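PDB 4ECL: serine racemase from Enterococcus faecalis, which belongs to the alanine racemase family, its cytoplasmic part joining a TIM-barrel domain to a strand-rich C-terminal domain in a two-subunit assembly. Local coordinates for residues E32-K38 / V58-A64; K198-S204 / C215-G221; N19-L23 / V220-G226; I81-T87 / L100-I105. All coordinates share one frame. Residues are numbered along the deposited sequence.

In the fold
Interactions 1 and 4 pair neighbouring strands of one TIM barrel, interaction 2 sets its seventh and eighth strands side by side, and interaction 3 seats helix 13-25 against the loop that leaves the eighth. Strand 32-36 joins interactions 1 and 2 (centres about 10 Å apart): M34 N meets I218 O at 2.8 Å. Strands 60-63 and 80-83 join 1 and 4 (centres about 12 Å apart), with F61 O 2.7 Å from L82 N. Interactions 2 and 3 share V220 and G221 and a sulfate held by S204, G221 and V222, a site consistent with the cofactor-phosphate position of alanine racemases. Interaction 4 lies farther off, its centre about 22 Å from that of interaction 3.

Interaction 1 of 4, residues E32-K38 / V58-A64; sequences ELMAVVK and VSSFAVA
Two extended segments run parallel, strands 32-36 and 60-63, with short axes 4.4 Å apart at closest and crossing at -33°. A35 pairs with F61 (CA to CA 4.8 Å) and V36 with A62 (4.7 Å). The ladder is A35 N to S60 O at 2.9 Å, A62 N to A35 O at 3.0 Å and V37 N to A62 O at 2.9 Å. At the start, E32, with chi1 and chi2 both t, brings OE2 to 2.8 Å from S59 OG, and a water links E32 OE2, L33 O and S59 N. A35 and F61 face helix 46-55, with A35 CB 3.8 Å from F61 CD1 (chi1 m). The opposite face carries V36 and A62; here the all-t chi1 and chi2 of selenomethionine M34 put SE 3.9 Å from A62 CB. S60 OG bonds to E80, while K38 reaches D315 of the second subunit in a salt bridge. This is the first beta-alpha-beta step of a TIM barrel, with helix 46-55 on the outer face and parallel strands tilted to one another.

Interaction 2 of 4, residues K198-S204 / C215-G221; sequences KVHIQSS and CDYIRVG. With SO4 (sulfate ion), chain G.
The seventh and eighth strands of the TIM barrel, 198-200 and 217-220, lie side by side, their short axes 6.4 Å apart and inclined at 39°; strand 217-220 then pairs with 32-36, closing the barrel. Backbone bonds are few: V199 O takes D216 N at 2.7 Å and, weakly, Y217 N at 3.3 Å, while R219 N reaches Q202 O at 3.0 Å. D216 OD2 accepts V199 N at 2.7 Å, and R219, with chi1 m, chi2 t and chi3 m, sends NH1 to H200 ND1 at 2.8 Å and NH2 weakly to I201 O at 3.2 Å. Water fills the gap, one molecule linking Q202 N, Q202 OE1 and Y217 O. The edge of the Y217 ring meets the face of H200 in an offset edge-to-face pair, centroids 5.4 Å apart and planes at 88°; Y217 OH bonds to E80. At the C-terminal ends a sulfate is gripped through its O2 by S204 OG at 2.6 Å, S204 N at 3.1 Å and G221 N at 2.9 Å.

Interaction 3 of 4, residues N19-L23 / V220-G226; sequences NVNTL and VGVALYG. With SO4 (sulfate ion), chain G.
L23, with chi1 m and chi2 t, reaches from helix 13-25 over the backbone of L224, its CD1 3.8 Å from L224 CA, while L23 CD2 touches A223 CB at 4.1 Å and L23 CD1 approaches V220 CG2 at 4.3 Å. One turn earlier V20 (chi1 t) sets CG2 3.6 Å from CD1 of L224, whose CA-to-CB bond points away but whose chi1 t, chi2 p rotamer carries that methyl back to the helix. The loop leaves the eighth strand of the TIM barrel, and residues 222-224 take helical angles in a short turn, with Y225 N to V222 O and G226 N to A223 O both at 3.0 Å. N19, chi1 m, donates ND2 to L224 O at 3.0 Å and accepts R242 N on OD1. G226 has a positive phi of 77°, and a CB there would crowd N19 ND2. On the side of the loop away from the helix, G221 N and V222 N bind sulfate atoms O2 at 2.9 Å and O3 at 3.0 Å.

Interaction 4 of 4, residues I81-T87 / L100-I105; sequences ILILGYT and LTQTLI
Strands 81-83 and 101-104 run parallel, their short axes 4.8 Å apart at closest and crossing at -33°, with L82 opposite T101 (CA to CA 4.7 Å) and I83 opposite Q102 (5.2 Å). T101 N donates to I81 O and I83 N to T101 O, each at 2.9 Å. I83 O takes two donors, T103 N at 3.1 Å and T103 OG1 at 2.7 Å (chi1 m). A water accepts I81 N at 3.1 Å and T101 OG1 at 2.9 Å. Beyond the end of strand 80-83, the Q102 side chain (chi1 t, chi2 p) meets the turn at G85-T87: NE2 gives to G85 O at 2.8 Å and to T103 O at 2.9 Å, while OE1 accepts T87 OG1 at 2.6 Å. I81 CD1 packs on L100 CD2 at 3.8 Å, and Y86 CD2 on I105 CD1 at 3.9 Å; Y86 and I105 also pack on V252 of the second subunit. In this TIM-barrel beta-alpha-beta unit the Q102 amide thus continues cross-strand bonding where residues 84-87 leave the sheet.

Interaction 1 of 4, residues E32-K38 / V58-A64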
loop_
_atom_site.group_PDB
_atom_site.type_symbol
_atom_site.label_atom_id
_atom_site.label_comp_id
_atom_site.label_asym_id
_atom_site.label_seq_id
_atom_site.Cartn_x
_atom_site.Cartn_y
_atom_site.Cartn_z
ATOM N N GLU A 32 -20.424 12.327 21.539
ATOM C CA GLU A 32 -19.231 12.939 20.971
ATOM C C GLU A 32 -18.720 12.202 19.727
ATOM O O GLU A 32 -18.757 10.970 19.643
ATOM C CB GLU A 32 -18.137 13.022 22.035
ATOM C CG GLU A 32 -17.082 14.059 21.748
ATOM C CD GLU A 32 -15.960 14.041 22.764
ATOM O OE1 GLU A 32 -16.200 13.596 23.912
ATOM O OE2 GLU A 32 -14.834 14.463 22.409
ATOM N N LEU A 33 -18.257 12.972 18.753
ATOM C CA LEU A 33 -17.674 12.400 17.553
ATOM C C LEU A 33 -16.280 11.854 17.871
ATOM O O LEU A 33 -15.405 12.593 18.332
ATOM C CB LEU A 33 -17.627 13.462 16.436
ATOM C CG LEU A 33 -17.299 12.976 15.027
ATOM C CD1 LEU A 33 -17.871 13.932 13.969
ATOM C CD2 LEU A 33 -15.784 12.815 14.841
HETATM N N MSE A 34 -16.082 10.552 17.656
HETATM C CA MSE A 34 -14.738 9.976 17.778
HETATM C C MSE A 34 -14.178 9.710 16.388
HETATM O O MSE A 34 -14.597 8.773 15.694
HETATM C CB MSE A 34 -14.726 8.686 18.609
HETATM C CG MSE A 34 -13.315 8.159 18.833
HETATM SE SE MSE A 34 -13.213 6.536 19.904
HETATM C CE MSE A 34 -13.331 7.319 21.693
ATOM N N ALA A 35 -13.237 10.550 15.975
ATOM C CA ALA A 35 -12.750 10.489 14.619
ATOM C C ALA A 35 -11.755 9.338 14.517
ATOM O O ALA A 35 -10.751 9.300 15.230
ATOM C CB ALA A 35 -12.106 11.810 14.238
ATOM N N VAL A 36 -12.053 8.391 13.639
ATOM C CA VAL A 36 -11.185 7.246 13.446
ATOM C C VAL A 36 -10.098 7.616 12.431
ATOM O O VAL A 36 -10.387 7.775 11.235
ATOM C CB VAL A 36 -11.996 6.060 12.928
ATOM C CG1 VAL A 36 -11.085 4.855 12.690
ATOM C CG2 VAL A 36 -13.107 5.720 13.923
ATOM N N VAL A 37 -8.858 7.775 12.898
ATOM C CA VAL A 37 -7.791 8.280 12.025
ATOM C C VAL A 37 -6.661 7.266 11.792
ATOM O O VAL A 37 -5.550 7.633 11.415
ATOM C CB VAL A 37 -7.217 9.622 12.551
ATOM C CG1 VAL A 37 -8.270 10.731 12.431
ATOM C CG2 VAL A 37 -6.746 9.500 13.999
ATOM N N LYS A 38 -6.961 5.991 12.024
ATOM C CA LYS A 38 -6.001 4.910 11.810
ATOM C C LYS A 38 -5.651 4.771 10.326
ATOM O O LYS A 38 -6.381 5.268 9.467
ATOM C CB LYS A 38 -6.576 3.595 12.324
ATOM C CG LYS A 38 -7.907 3.247 11.726
ATOM C CD LYS A 38 -8.493 1.980 12.322
ATOM C CE LYS A 38 -9.716 1.544 11.537
ATOM N NZ LYS A 38 -10.263 0.237 11.985
ATOM N N VAL A 58 -13.000 18.809 17.098
ATOM C CA VAL A 58 -13.070 17.385 17.419
ATOM C C VAL A 58 -12.138 17.147 18.600
ATOM O O VAL A 58 -10.992 17.598 18.586
ATOM C CB VAL A 58 -12.638 16.509 16.231
ATOM C CG1 VAL A 58 -12.548 15.041 16.642
ATOM C CG2 VAL A 58 -13.587 16.699 15.048
ATOM N N SER A 59 -12.631 16.460 19.628
ATOM C CA SER A 59 -11.849 16.269 20.845
ATOM C C SER A 59 -11.691 14.801 21.263
ATOM O O SER A 59 -11.461 14.501 22.435
ATOM C CB SER A 59 -12.471 17.079 21.978
ATOM O OG SER A 59 -13.884 17.000 21.905
ATOM N N SER A 60 -11.809 13.899 20.295
ATOM C CA SER A 60 -11.662 12.466 20.533
ATOM C C SER A 60 -11.224 11.725 19.264
ATOM O O SER A 60 -11.844 11.871 18.205
ATOM C CB SER A 60 -12.984 11.895 21.047
ATOM O OG SER A 60 -12.814 10.598 21.579
ATOM N N PHE A 61 -10.162 10.926 19.376
ATOM C CA PHE A 61 -9.599 10.198 18.228
ATOM C C PHE A 61 -9.372 8.712 18.537
ATOM O O PHE A 61 -9.072 8.342 19.674
ATOM C CB PHE A 61 -8.278 10.846 17.763
ATOM C CG PHE A 61 -8.437 12.281 17.359
ATOM C CD1 PHE A 61 -8.836 12.608 16.078
ATOM C CD2 PHE A 61 -8.257 13.297 18.283
ATOM C CE1 PHE A 61 -9.031 13.929 15.719
ATOM C CE2 PHE A 61 -8.449 14.618 17.936
ATOM C CZ PHE A 61 -8.833 14.936 16.649
ATOM N N ALA A 62 -9.526 7.877 17.510
ATOM C CA ALA A 62 -9.244 6.446 17.599
ATOM C C ALA A 62 -8.139 6.080 16.604
ATOM O O ALA A 62 -8.169 6.518 15.452
ATOM C CB ALA A 62 -10.494 5.657 17.288
ATOM N N VAL A 63 -7.169 5.279 17.044
ATOM C CA VAL A 63 -6.119 4.781 16.160
ATOM C C VAL A 63 -6.037 3.278 16.315
ATOM O O VAL A 63 -6.606 2.722 17.255
ATOM C CB VAL A 63 -4.754 5.362 16.524
ATOM C CG1 VAL A 63 -4.657 6.806 16.067
ATOM C CG2 VAL A 63 -4.527 5.254 18.018
ATOM N N ALA A 64 -5.338 2.610 15.407
ATOM C CA ALA A 64 -5.231 1.152 15.495
ATOM C C ALA A 64 -4.141 0.694 16.453
ATOM O O ALA A 64 -4.246 -0.377 17.055
ATOM C CB ALA A 64 -4.994 0.541 14.112
HETATM O O HOH W 1 -15.292 15.107 19.358
#

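Interaction 2 of 4, residues K198-S204 / C215-G221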
loop_
_atom_site.group_PDB
_atom_site.type_symbol
_atom_site.label_atom_id
_atom_site.label_comp_id
_atom_site.label_asym_id
_atom_site.label_seq_id
_atom_site.Cartn_x
_atom_site.Cartn_y
_atom_site.Cartn_z
ATOM N N LYS A 198 -18.468 5.655 29.899
ATOM C CA LYS A 198 -18.911 6.043 28.564
ATOM C C LYS A 198 -19.119 4.832 27.660
ATOM O O LYS A 198 -18.356 3.862 27.700
ATOM C CB LYS A 198 -17.926 7.027 27.929
ATOM C CG LYS A 198 -17.709 8.277 28.770
ATOM C CD LYS A 198 -16.927 9.340 28.011
ATOM C CE LYS A 198 -16.954 10.667 28.754
ATOM N NZ LYS A 198 -16.498 11.779 27.867
ATOM N N VAL A 199 -20.164 4.892 26.845
ATOM C CA VAL A 199 -20.528 3.781 25.976
ATOM C C VAL A 199 -20.380 4.144 24.499
ATOM O O VAL A 199 -20.752 5.248 24.083
ATOM C CB VAL A 199 -21.987 3.359 26.231
ATOM C CG1 VAL A 199 -22.452 2.346 25.203
ATOM C CG2 VAL A 199 -22.148 2.802 27.660
ATOM N N HIS A 200 -19.849 3.218 23.702
ATOM C CA HIS A 200 -19.944 3.364 22.257
ATOM C C HIS A 200 -20.108 2.029 21.536
ATOM O O HIS A 200 -19.505 1.039 21.901
ATOM C CB HIS A 200 -18.812 4.232 21.677
ATOM C CG HIS A 200 -17.432 3.855 22.135
ATOM N ND1 HIS A 200 -16.512 3.248 21.306
ATOM C CD2 HIS A 200 -16.798 4.053 23.316
ATOM C CE1 HIS A 200 -15.379 3.064 21.963
ATOM N NE2 HIS A 200 -15.529 3.537 23.188
ATOM N N ILE A 201 -20.950 2.027 20.515
ATOM C CA ILE A 201 -21.385 0.816 19.833
ATOM C C ILE A 201 -21.278 1.048 18.327
ATOM O O ILE A 201 -21.036 0.120 17.551
ATOM C CB ILE A 201 -22.873 0.534 20.200
ATOM C CG1 ILE A 201 -22.988 0.127 21.667
ATOM C CG2 ILE A 201 -23.501 -0.553 19.331
ATOM C CD1 ILE A 201 -24.399 0.323 22.216
ATOM N N GLN A 202 -21.451 2.304 17.918
ATOM C CA GLN A 202 -21.593 2.629 16.496
ATOM C C GLN A 202 -20.324 3.072 15.782
ATOM O O GLN A 202 -19.529 3.880 16.286
ATOM C CB GLN A 202 -22.651 3.719 16.295
ATOM C CG GLN A 202 -24.023 3.376 16.831
ATOM C CD GLN A 202 -24.722 4.590 17.355
ATOM O OE1 GLN A 202 -24.336 5.136 18.394
ATOM N NE2 GLN A 202 -25.729 5.061 16.621
ATOM N N SER A 203 -20.164 2.544 14.579
ATOM C CA SER A 203 -19.261 3.132 13.613
ATOM C C SER A 203 -20.130 3.906 12.623
ATOM O O SER A 203 -21.283 4.206 12.948
ATOM C CB SER A 203 -18.433 2.044 12.934
ATOM O OG SER A 203 -17.557 1.457 13.874
ATOM N N SER A 204 -19.599 4.226 11.434
ATOM C CA SER A 204 -20.335 5.042 10.447
ATOM C C SER A 204 -21.742 4.529 10.145
ATOM O O SER A 204 -22.707 5.279 10.207
ATOM C CB SER A 204 -19.571 5.171 9.113
ATOM O OG SER A 204 -18.367 5.917 9.242
ATOM N N CYS A 215 -25.543 6.657 22.683
ATOM C CA CYS A 215 -24.233 6.374 23.262
ATOM C C CYS A 215 -23.448 7.653 23.529
ATOM O O CYS A 215 -23.910 8.752 23.219
ATOM C CB CYS A 215 -23.432 5.441 22.343
ATOM S SG CYS A 215 -24.340 3.936 21.879
ATOM N N ASP A 216 -22.253 7.512 24.098
ATOM C CA ASP A 216 -21.440 8.682 24.428
ATOM C C ASP A 216 -20.443 9.042 23.328
ATOM O O ASP A 216 -19.949 10.168 23.275
ATOM C CB ASP A 216 -20.716 8.447 25.748
ATOM C CG ASP A 216 -21.682 8.160 26.874
ATOM O OD1 ASP A 216 -22.257 9.128 27.413
ATOM O OD2 ASP A 216 -21.893 6.966 27.183
ATOM N N TYR A 217 -20.132 8.068 22.477
ATOM C CA TYR A 217 -19.325 8.310 21.292
ATOM C C TYR A 217 -19.907 7.595 20.094
ATOM O O TYR A 217 -20.535 6.534 20.218
ATOM C CB TYR A 217 -17.905 7.761 21.439
ATOM C CG TYR A 217 -17.063 8.330 22.547
ATOM C CD1 TYR A 217 -16.406 9.543 22.401
ATOM C CD2 TYR A 217 -16.875 7.618 23.717
ATOM C CE1 TYR A 217 -15.608 10.042 23.413
ATOM C CE2 TYR A 217 -16.078 8.101 24.722
ATOM C CZ TYR A 217 -15.452 9.312 24.575
ATOM O OH TYR A 217 -14.659 9.770 25.599
ATOM N N ILE A 218 -19.642 8.169 18.925
ATOM C CA ILE A 218 -19.752 7.439 17.681
ATOM C C ILE A 218 -18.395 7.518 16.986
ATOM O O ILE A 218 -17.843 8.611 16.802
ATOM C CB ILE A 218 -20.877 8.003 16.796
ATOM C CG1 ILE A 218 -22.216 7.830 17.525
ATOM C CG2 ILE A 218 -20.901 7.300 15.453
ATOM C CD1 ILE A 218 -23.411 8.357 16.778
ATOM N N ARG A 219 -17.859 6.351 16.644
ATOM C CA ARG A 219 -16.555 6.220 15.991
ATOM C C ARG A 219 -16.755 6.348 14.491
ATOM O O ARG A 219 -17.152 5.394 13.825
ATOM C CB ARG A 219 -15.936 4.841 16.283
ATOM C CG ARG A 219 -15.742 4.499 17.760
ATOM C CD ARG A 219 -15.258 3.059 17.969
ATOM N NE ARG A 219 -16.142 2.073 17.337
ATOM C CZ ARG A 219 -17.125 1.417 17.958
ATOM N NH1 ARG A 219 -17.369 1.635 19.241
ATOM N NH2 ARG A 219 -17.872 0.538 17.297
ATOM N N VAL A 220 -16.473 7.516 13.938
ATOM C CA VAL A 220 -16.738 7.702 12.517
ATOM C C VAL A 220 -15.492 7.533 11.650
ATOM O O VAL A 220 -14.462 8.179 11.860
ATOM C CB VAL A 220 -17.478 9.039 12.242
ATOM C CG1 VAL A 220 -18.828 9.032 12.942
ATOM C CG2 VAL A 220 -16.666 10.200 12.748
ATOM N N GLY A 221 -15.595 6.625 10.685
ATOM C CA GLY A 221 -14.515 6.367 9.750
ATOM C C GLY A 221 -14.875 6.882 8.371
ATOM O O GLY A 221 -14.734 8.074 8.101
HETATM S S SO4 G . -16.140 2.890 9.638
HETATM O O1 SO4 G . -15.403 2.218 10.714
HETATM O O2 SO4 G . -16.797 4.081 10.177
HETATM O O3 SO4 G . -15.182 3.266 8.603
HETATM O O4 SO4 G . -17.121 1.971 9.069
HETATM O O HOH W 2 -18.380 11.648 25.302
HETATM O O HOH W 3 -22.024 4.467 19.471
HETATM O O HOH W 4 -25.206 7.198 19.717
#

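Interaction 3 of 4, residues N19-L23 / V220-G226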
loop_
_atom_site.group_PDB
_atom_site.type_symbol
_atom_site.label_atom_id
_atom_site.label_comp_id
_atom_site.label_asym_id
_atom_site.label_seq_id
_atom_site.Cartn_x
_atom_site.Cartn_y
_atom_site.Cartn_z
ATOM N N ASN A 19 -18.346 17.716 6.720
ATOM C CA ASN A 19 -18.708 16.388 7.213
ATOM C C ASN A 19 -18.814 16.324 8.729
ATOM O O ASN A 19 -19.774 15.760 9.264
ATOM C CB ASN A 19 -17.733 15.324 6.688
ATOM C CG ASN A 19 -17.802 15.187 5.182
ATOM O OD1 ASN A 19 -18.787 15.600 4.560
ATOM N ND2 ASN A 19 -16.758 14.610 4.582
ATOM N N VAL A 20 -17.835 16.906 9.418
ATOM C CA VAL A 20 -17.840 16.935 10.879
ATOM C C VAL A 20 -19.115 17.578 11.418
ATOM O O VAL A 20 -19.758 17.049 12.334
ATOM C CB VAL A 20 -16.604 17.657 11.435
ATOM C CG1 VAL A 20 -16.821 18.066 12.877
ATOM C CG2 VAL A 20 -15.365 16.760 11.317
ATOM N N ASN A 21 -19.493 18.709 10.837
ATOM C CA ASN A 21 -20.733 19.374 11.220
ATOM C C ASN A 21 -21.978 18.556 10.897
ATOM O O ASN A 21 -22.901 18.482 11.714
ATOM C CB ASN A 21 -20.845 20.760 10.575
ATOM C CG ASN A 21 -19.888 21.770 11.184
ATOM O OD1 ASN A 21 -19.704 21.821 12.402
ATOM N ND2 ASN A 21 -19.269 22.582 10.336
ATOM N N THR A 22 -22.009 17.954 9.713
ATOM C CA THR A 22 -23.171 17.181 9.289
ATOM C C THR A 22 -23.376 15.990 10.209
ATOM O O THR A 22 -24.504 15.646 10.581
ATOM C CB THR A 22 -23.029 16.675 7.847
ATOM O OG1 THR A 22 -22.970 17.793 6.952
ATOM C CG2 THR A 22 -24.211 15.794 7.468
ATOM N N LEU A 23 -22.268 15.368 10.584
ATOM C CA LEU A 23 -22.310 14.196 11.431
ATOM C C LEU A 23 -22.730 14.553 12.857
ATOM O O LEU A 23 -23.576 13.884 13.443
ATOM C CB LEU A 23 -20.944 13.491 11.408
ATOM C CG LEU A 23 -20.605 12.794 10.082
ATOM C CD1 LEU A 23 -19.152 12.352 10.038
ATOM C CD2 LEU A 23 -21.539 11.612 9.809
ATOM N N VAL A 220 -16.473 7.516 13.938
ATOM C CA VAL A 220 -16.738 7.702 12.517
ATOM C C VAL A 220 -15.492 7.533 11.650
ATOM O O VAL A 220 -14.462 8.179 11.860
ATOM C CB VAL A 220 -17.478 9.039 12.242
ATOM C CG1 VAL A 220 -18.828 9.032 12.942
ATOM C CG2 VAL A 220 -16.666 10.200 12.748
ATOM N N GLY A 221 -15.595 6.625 10.685
ATOM C CA GLY A 221 -14.515 6.367 9.750
ATOM C C GLY A 221 -14.875 6.882 8.371
ATOM O O GLY A 221 -14.734 8.074 8.101
ATOM N N VAL A 222 -15.353 5.997 7.500
ATOM C CA VAL A 222 -15.613 6.370 6.109
ATOM C C VAL A 222 -16.535 7.582 5.949
ATOM O O VAL A 222 -16.311 8.403 5.061
ATOM C CB VAL A 222 -16.166 5.192 5.266
ATOM C CG1 VAL A 222 -15.116 4.114 5.106
ATOM C CG2 VAL A 222 -17.461 4.623 5.892
ATOM N N ALA A 223 -17.553 7.706 6.803
ATOM C CA ALA A 223 -18.485 8.825 6.693
ATOM C C ALA A 223 -17.757 10.148 6.874
ATOM O O ALA A 223 -18.062 11.136 6.199
ATOM C CB ALA A 223 -19.638 8.700 7.713
ATOM N N LEU A 224 -16.794 10.171 7.788
ATOM C CA LEU A 224 -16.036 11.387 8.041
ATOM C C LEU A 224 -15.313 11.842 6.767
ATOM O O LEU A 224 -15.133 13.042 6.526
ATOM C CB LEU A 224 -15.035 11.137 9.158
ATOM C CG LEU A 224 -14.125 12.289 9.570
ATOM C CD1 LEU A 224 -14.913 13.336 10.292
ATOM C CD2 LEU A 224 -12.960 11.797 10.425
ATOM N N TYR A 225 -14.928 10.879 5.942
ATOM C CA TYR A 225 -14.164 11.173 4.732
ATOM C C TYR A 225 -15.061 11.353 3.506
ATOM O O TYR A 225 -14.587 11.567 2.388
ATOM C CB TYR A 225 -13.095 10.092 4.514
ATOM C CG TYR A 225 -12.184 9.955 5.716
ATOM C CD1 TYR A 225 -11.324 10.987 6.075
ATOM C CD2 TYR A 225 -12.200 8.814 6.503
ATOM C CE1 TYR A 225 -10.491 10.883 7.176
ATOM C CE2 TYR A 225 -11.369 8.696 7.611
ATOM C CZ TYR A 225 -10.518 9.738 7.940
ATOM O OH TYR A 225 -9.694 9.641 9.043
ATOM N N GLY A 226 -16.364 11.264 3.725
ATOM C CA GLY A 226 -17.333 11.640 2.708
ATOM C C GLY A 226 -17.487 10.593 1.631
ATOM O O GLY A 226 -17.917 10.878 0.511
HETATM S S SO4 G . -16.140 2.890 9.638
HETATM O O1 SO4 G . -15.403 2.218 10.714
HETATM O O2 SO4 G . -16.797 4.081 10.177
HETATM O O3 SO4 G . -15.182 3.266 8.603
HETATM O O4 SO4 G . -17.121 1.971 9.069
#

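Interaction 4 of 4, residues I81-T87 / L100-I105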
loop_
_atom_site.group_PDB
_atom_site.type_symbol
_atom_site.label_atom_id
_atom_site.label_comp_id
_atom_site.label_asym_id
_atom_site.label_seq_id
_atom_site.Cartn_x
_atom_site.Cartn_y
_atom_site.Cartn_z
ATOM N N ILE A 81 -7.127 9.996 22.938
ATOM C CA ILE A 81 -6.873 9.070 21.847
ATOM C C ILE A 81 -7.109 7.644 22.350
ATOM O O ILE A 81 -6.616 7.268 23.407
ATOM C CB ILE A 81 -5.410 9.190 21.359
ATOM C CG1 ILE A 81 -5.096 10.628 20.949
ATOM C CG2 ILE A 81 -5.130 8.204 20.216
ATOM C CD1 ILE A 81 -3.609 10.916 20.825
ATOM N N LEU A 82 -7.871 6.864 21.591
ATOM C CA LEU A 82 -8.133 5.470 21.917
ATOM C C LEU A 82 -7.404 4.557 20.937
ATOM O O LEU A 82 -7.592 4.668 19.725
ATOM C CB LEU A 82 -9.631 5.187 21.829
ATOM C CG LEU A 82 -10.070 3.734 22.016
ATOM C CD1 LEU A 82 -9.639 3.244 23.397
ATOM C CD2 LEU A 82 -11.588 3.595 21.834
ATOM N N ILE A 83 -6.575 3.659 21.462
ATOM C CA ILE A 83 -5.953 2.611 20.662
ATOM C C ILE A 83 -6.893 1.427 20.612
ATOM O O ILE A 83 -7.147 0.788 21.642
ATOM C CB ILE A 83 -4.639 2.166 21.283
ATOM C CG1 ILE A 83 -3.719 3.371 21.436
ATOM C CG2 ILE A 83 -3.980 1.064 20.436
ATOM C CD1 ILE A 83 -2.663 3.169 22.459
ATOM N N LEU A 84 -7.403 1.137 19.419
ATOM C CA LEU A 84 -8.452 0.140 19.228
ATOM C C LEU A 84 -7.984 -1.307 19.302
ATOM O O LEU A 84 -8.792 -2.212 19.534
ATOM C CB LEU A 84 -9.120 0.348 17.877
ATOM C CG LEU A 84 -9.826 1.675 17.690
ATOM C CD1 LEU A 84 -10.227 1.849 16.235
ATOM C CD2 LEU A 84 -11.052 1.689 18.615
ATOM N N GLY A 85 -6.693 -1.530 19.080
ATOM C CA GLY A 85 -6.162 -2.882 19.032
ATOM C C GLY A 85 -5.174 -3.206 20.141
ATOM O O GLY A 85 -4.981 -2.421 21.071
ATOM N N TYR A 86 -4.541 -4.370 20.037
ATOM C CA TYR A 86 -3.600 -4.824 21.051
ATOM C C TYR A 86 -2.442 -3.852 21.216
ATOM O O TYR A 86 -1.957 -3.303 20.240
ATOM C CB TYR A 86 -3.069 -6.206 20.660
ATOM C CG TYR A 86 -1.842 -6.674 21.414
ATOM C CD1 TYR A 86 -0.565 -6.399 20.942
ATOM C CD2 TYR A 86 -1.962 -7.425 22.581
ATOM C CE1 TYR A 86 0.561 -6.841 21.618
ATOM C CE2 TYR A 86 -0.839 -7.873 23.267
ATOM C CZ TYR A 86 0.419 -7.579 22.777
ATOM O OH TYR A 86 1.543 -8.018 23.447
ATOM N N THR A 87 -2.004 -3.638 22.451
ATOM C CA THR A 87 -0.722 -2.984 22.685
ATOM C C THR A 87 0.078 -3.837 23.650
ATOM O O THR A 87 -0.406 -4.151 24.731
ATOM C CB THR A 87 -0.887 -1.596 23.300
ATOM O OG1 THR A 87 -1.563 -0.740 22.374
ATOM C CG2 THR A 87 0.467 -0.987 23.650
ATOM N N LEU A 100 -2.225 7.786 26.451
ATOM C CA LEU A 100 -3.067 7.099 25.492
ATOM C C LEU A 100 -4.059 6.196 26.218
ATOM O O LEU A 100 -3.728 5.613 27.239
ATOM C CB LEU A 100 -2.187 6.294 24.545
ATOM C CG LEU A 100 -1.165 7.221 23.874
ATOM C CD1 LEU A 100 -0.147 6.444 23.056
ATOM C CD2 LEU A 100 -1.882 8.265 23.008
ATOM N N THR A 101 -5.279 6.106 25.700
ATOM C CA THR A 101 -6.291 5.225 26.267
ATOM C C THR A 101 -6.204 3.893 25.535
ATOM O O THR A 101 -6.196 3.875 24.296
ATOM C CB THR A 101 -7.710 5.819 26.105
ATOM O OG1 THR A 101 -7.750 7.127 26.688
ATOM C CG2 THR A 101 -8.737 4.941 26.792
ATOM N N GLN A 102 -6.118 2.791 26.292
ATOM C CA GLN A 102 -5.915 1.462 25.714
ATOM C C GLN A 102 -7.177 0.608 25.713
ATOM O O GLN A 102 -7.918 0.582 26.701
ATOM C CB GLN A 102 -4.799 0.730 26.461
ATOM C CG GLN A 102 -4.581 -0.702 26.004
ATOM C CD GLN A 102 -4.174 -0.784 24.554
ATOM O OE1 GLN A 102 -3.335 -0.008 24.097
ATOM N NE2 GLN A 102 -4.773 -1.716 23.815
ATOM N N THR A 103 -7.430 -0.094 24.609
ATOM C CA THR A 103 -8.533 -1.058 24.580
ATOM C C THR A 103 -8.165 -2.340 25.338
ATOM O O THR A 103 -7.124 -2.946 25.077
ATOM C CB THR A 103 -8.905 -1.456 23.149
ATOM O OG1 THR A 103 -9.504 -0.343 22.475
ATOM C CG2 THR A 103 -9.877 -2.634 23.151
ATOM N N LEU A 104 -9.021 -2.747 26.276
ATOM C CA LEU A 104 -8.862 -4.032 26.957
ATOM C C LEU A 104 -9.442 -5.141 26.084
ATOM O O LEU A 104 -10.657 -5.319 26.003
ATOM C CB LEU A 104 -9.552 -4.004 28.327
ATOM C CG LEU A 104 -8.987 -2.937 29.261
ATOM C CD1 LEU A 104 -9.660 -2.991 30.623
ATOM C CD2 LEU A 104 -7.473 -3.115 29.393
ATOM N N ILE A 105 -8.568 -5.893 25.434
ATOM C CA ILE A 105 -9.017 -6.829 24.420
ATOM C C ILE A 105 -9.521 -8.149 24.983
ATOM O O ILE A 105 -10.303 -8.831 24.318
ATOM C CB ILE A 105 -7.923 -7.109 23.390
ATOM C CG1 ILE A 105 -6.712 -7.763 24.068
ATOM C CG2 ILE A 105 -7.559 -5.820 22.656
ATOM C CD1 ILE A 105 -5.735 -8.395 23.091
HETATM O O HOH W 5 -6.088 9.320 25.739
#